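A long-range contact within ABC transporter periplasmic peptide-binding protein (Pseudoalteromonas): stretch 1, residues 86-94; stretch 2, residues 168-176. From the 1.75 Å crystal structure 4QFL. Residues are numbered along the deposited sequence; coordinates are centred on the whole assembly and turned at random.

Stretch 1 (86-94) KDGKSVTFT
Stretch 2 168-176: FNAESSFLA

The contact joins a turn leading into a strand that starts at Ser90 with a loop that runs into a helix beginning at Phe174; it buries 338 Å² in all, with a polar, backbone-rich end and an apolar end. Both chains advance in the same general sense while diverging, from 4.8 Å between the CA atoms of Gly88 and Ala170 to 8.8 Å between those of Val91 and Leu175.

Phe168 (-72/-29) points its CA-to-CB bond away (chi1 m) and contributes its carbonyl instead. Lys89 (-106/-1; m, t, p, t), bent at chi3, brings its ammonium NZ to 3.0 Å from Phe168 O, donating a weak hydrogen bond, the one direct hydrogen bond between the stretches. The CA-to-CB bond of Asn169 (-151/157) also points away, leaving its backbone to meet the lysine: Lys89 CE lies 3.8 Å from Asn169 N.

At Ala170 (-72/142), CA makes a CA-H...O contact of 3.6 Å with Gly88 O, and CB rests 3.7 Å from Asp87 O. Gly88 adopts 79/10, a positive phi that favours glycine, and an ideal CB there would clash with Ala170 CB at 2.9 Å. Asp87 (chi1 p) braces this turn, accepting Lys89 N at OD1 over 3.1 Å.

Glu171 (-136/123) starts a type I turn closed by Phe174 N to Glu171 O at 3.2 Å. Water 1 bridges the stretches, donating to Gly88 O at 2.6 Å and Glu171 O at 3.2 Å.

The turn delivers helical Phe174 (-59/-57; chi1 t, chi2 79°) toward the strand, where its CE2 meets CG2 of extended Val91 (-123/120; t) at 3.8 Å. Leu175 (-56/-39; m, t) starts sideways, but its CD2 lies 4.1 Å from Val91 CG1 and 3.6 Å from Phe93 CZ. Phe93 (-110/128) is m with chi2 -89°. These four buried residues meet through carbon atoms in van der Waals contact.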

# COMPACT_ATOMS: atom_id res chain seq x y z
N LYS A 86 -6.95 -4.25 29.83
CA LYS A 86 -8.28 -3.67 29.96
C LYS A 86 -8.36 -2.27 29.38
O LYS A 86 -9.33 -1.92 28.72
CB LYS A 86 -8.71 -3.64 31.44
CG LYS A 86 -9.23 -4.97 31.98
CD LYS A 86 -8.25 -6.12 31.74
CE LYS A 86 -8.86 -7.18 30.83
NZ LYS A 86 -9.43 -6.59 29.58
N ASP A 87 -7.32 -1.47 29.62
CA ASP A 87 -7.32 -0.08 29.17
C ASP A 87 -6.77 0.15 27.75
O ASP A 87 -6.81 1.28 27.25
CB ASP A 87 -6.60 0.81 30.19
CG ASP A 87 -5.09 0.60 30.22
OD1 ASP A 87 -4.58 -0.32 29.55
OD2 ASP A 87 -4.41 1.38 30.93
N GLY A 88 -6.27 -0.90 27.11
CA GLY A 88 -5.84 -0.82 25.72
C GLY A 88 -4.47 -0.20 25.52
O GLY A 88 -4.07 0.08 24.39
N LYS A 89 -3.74 0.01 26.62
CA LYS A 89 -2.46 0.70 26.55
C LYS A 89 -1.27 -0.24 26.70
O LYS A 89 -0.12 0.19 26.66
CB LYS A 89 -2.39 1.80 27.60
CG LYS A 89 -3.55 2.76 27.53
CD LYS A 89 -3.37 3.92 28.50
CE LYS A 89 -2.32 4.89 27.99
NZ LYS A 89 -2.20 6.07 28.88
N SER A 90 -1.54 -1.52 26.89
CA SER A 90 -0.49 -2.53 26.94
C SER A 90 -0.88 -3.73 26.09
O SER A 90 -1.95 -4.30 26.27
CB SER A 90 -0.22 -2.97 28.38
OG SER A 90 0.21 -1.88 29.18
N VAL A 91 -0.01 -4.09 25.16
CA VAL A 91 -0.23 -5.27 24.34
C VAL A 91 0.96 -6.21 24.51
O VAL A 91 2.10 -5.85 24.23
CB VAL A 91 -0.44 -4.91 22.84
CG1 VAL A 91 -0.97 -6.11 22.06
CG2 VAL A 91 -1.37 -3.72 22.69
N THR A 92 0.67 -7.41 24.99
CA THR A 92 1.69 -8.41 25.24
C THR A 92 1.69 -9.42 24.10
O THR A 92 0.65 -9.99 23.77
CB THR A 92 1.41 -9.13 26.56
OG1 THR A 92 1.44 -8.18 27.63
CG2 THR A 92 2.44 -10.21 26.82
N PHE A 93 2.85 -9.63 23.50
CA PHE A 93 3.02 -10.68 22.51
C PHE A 93 3.88 -11.80 23.06
O PHE A 93 4.97 -11.55 23.56
CB PHE A 93 3.70 -10.12 21.25
CG PHE A 93 2.87 -9.14 20.47
CD1 PHE A 93 2.01 -9.58 19.47
CD2 PHE A 93 2.96 -7.79 20.72
CE1 PHE A 93 1.25 -8.68 18.75
CE2 PHE A 93 2.20 -6.89 20.01
CZ PHE A 93 1.35 -7.33 19.02
N THR A 94 3.39 -13.03 22.98
CA THR A 94 4.22 -14.20 23.25
C THR A 94 4.82 -14.64 21.92
O THR A 94 4.12 -14.68 20.92
CB THR A 94 3.41 -15.39 23.82
OG1 THR A 94 2.57 -14.94 24.89
CG2 THR A 94 4.34 -16.47 24.33
N PHE A 168 0.94 5.28 24.59
CA PHE A 168 0.60 6.53 25.25
C PHE A 168 -0.91 6.64 25.36
O PHE A 168 -1.43 7.27 26.29
CB PHE A 168 1.15 7.72 24.48
CG PHE A 168 2.63 7.90 24.62
CD1 PHE A 168 3.20 8.08 25.86
CD2 PHE A 168 3.45 7.87 23.51
CE1 PHE A 168 4.57 8.23 26.00
CE2 PHE A 168 4.82 8.03 23.63
CZ PHE A 168 5.39 8.20 24.88
N ASN A 169 -1.59 6.02 24.41
CA ASN A 169 -3.05 6.02 24.34
C ASN A 169 -3.53 4.73 23.66
O ASN A 169 -2.80 4.11 22.90
CB ASN A 169 -3.56 7.24 23.56
CG ASN A 169 -3.24 8.56 24.25
OD1 ASN A 169 -3.93 8.98 25.19
ND2 ASN A 169 -2.19 9.24 23.78
N ALA A 170 -4.77 4.32 23.92
CA ALA A 170 -5.33 3.21 23.17
C ALA A 170 -5.63 3.68 21.75
O ALA A 170 -6.04 4.82 21.52
CB ALA A 170 -6.58 2.68 23.85
N GLU A 171 -5.39 2.79 20.79
CA GLU A 171 -5.81 2.99 19.41
C GLU A 171 -6.37 1.65 18.98
O GLU A 171 -5.68 0.65 19.05
CB GLU A 171 -4.63 3.37 18.50
CG GLU A 171 -4.14 4.80 18.67
CD GLU A 171 -3.25 5.28 17.51
OE1 GLU A 171 -2.80 6.45 17.56
OE2 GLU A 171 -3.02 4.51 16.56
N SER A 172 -7.62 1.63 18.54
CA SER A 172 -8.26 0.37 18.21
C SER A 172 -7.74 -0.23 16.92
O SER A 172 -8.07 -1.35 16.58
CB SER A 172 -9.78 0.52 18.15
OG SER A 172 -10.16 1.60 17.31
N SER A 173 -6.89 0.52 16.21
CA SER A 173 -6.35 0.04 14.94
C SER A 173 -4.99 -0.58 15.15
O SER A 173 -4.36 -1.03 14.20
CB SER A 173 -6.23 1.19 13.95
OG SER A 173 -5.41 2.21 14.47
N PHE A 174 -4.53 -0.62 16.39
CA PHE A 174 -3.13 -0.95 16.64
C PHE A 174 -2.68 -2.33 16.12
O PHE A 174 -1.75 -2.44 15.33
CB PHE A 174 -2.80 -0.79 18.12
CG PHE A 174 -1.41 -1.18 18.46
CD1 PHE A 174 -0.37 -0.31 18.20
CD2 PHE A 174 -1.13 -2.43 19.00
CE1 PHE A 174 0.93 -0.67 18.50
CE2 PHE A 174 0.16 -2.79 19.29
CZ PHE A 174 1.19 -1.91 19.04
N LEU A 175 -3.35 -3.39 16.55
CA LEU A 175 -3.02 -4.72 16.04
C LEU A 175 -3.11 -4.78 14.51
O LEU A 175 -2.29 -5.42 13.86
CB LEU A 175 -3.89 -5.81 16.66
CG LEU A 175 -3.49 -6.29 18.05
CD1 LEU A 175 -4.28 -7.51 18.41
CD2 LEU A 175 -2.01 -6.60 18.08
N ALA A 176 -4.12 -4.12 13.93
CA ALA A 176 -4.26 -4.12 12.47
C ALA A 176 -2.98 -3.58 11.85
O ALA A 176 -2.44 -4.15 10.90
CB ALA A 176 -5.47 -3.30 12.03
O HOH W 1 -5.17 -0.30 22.05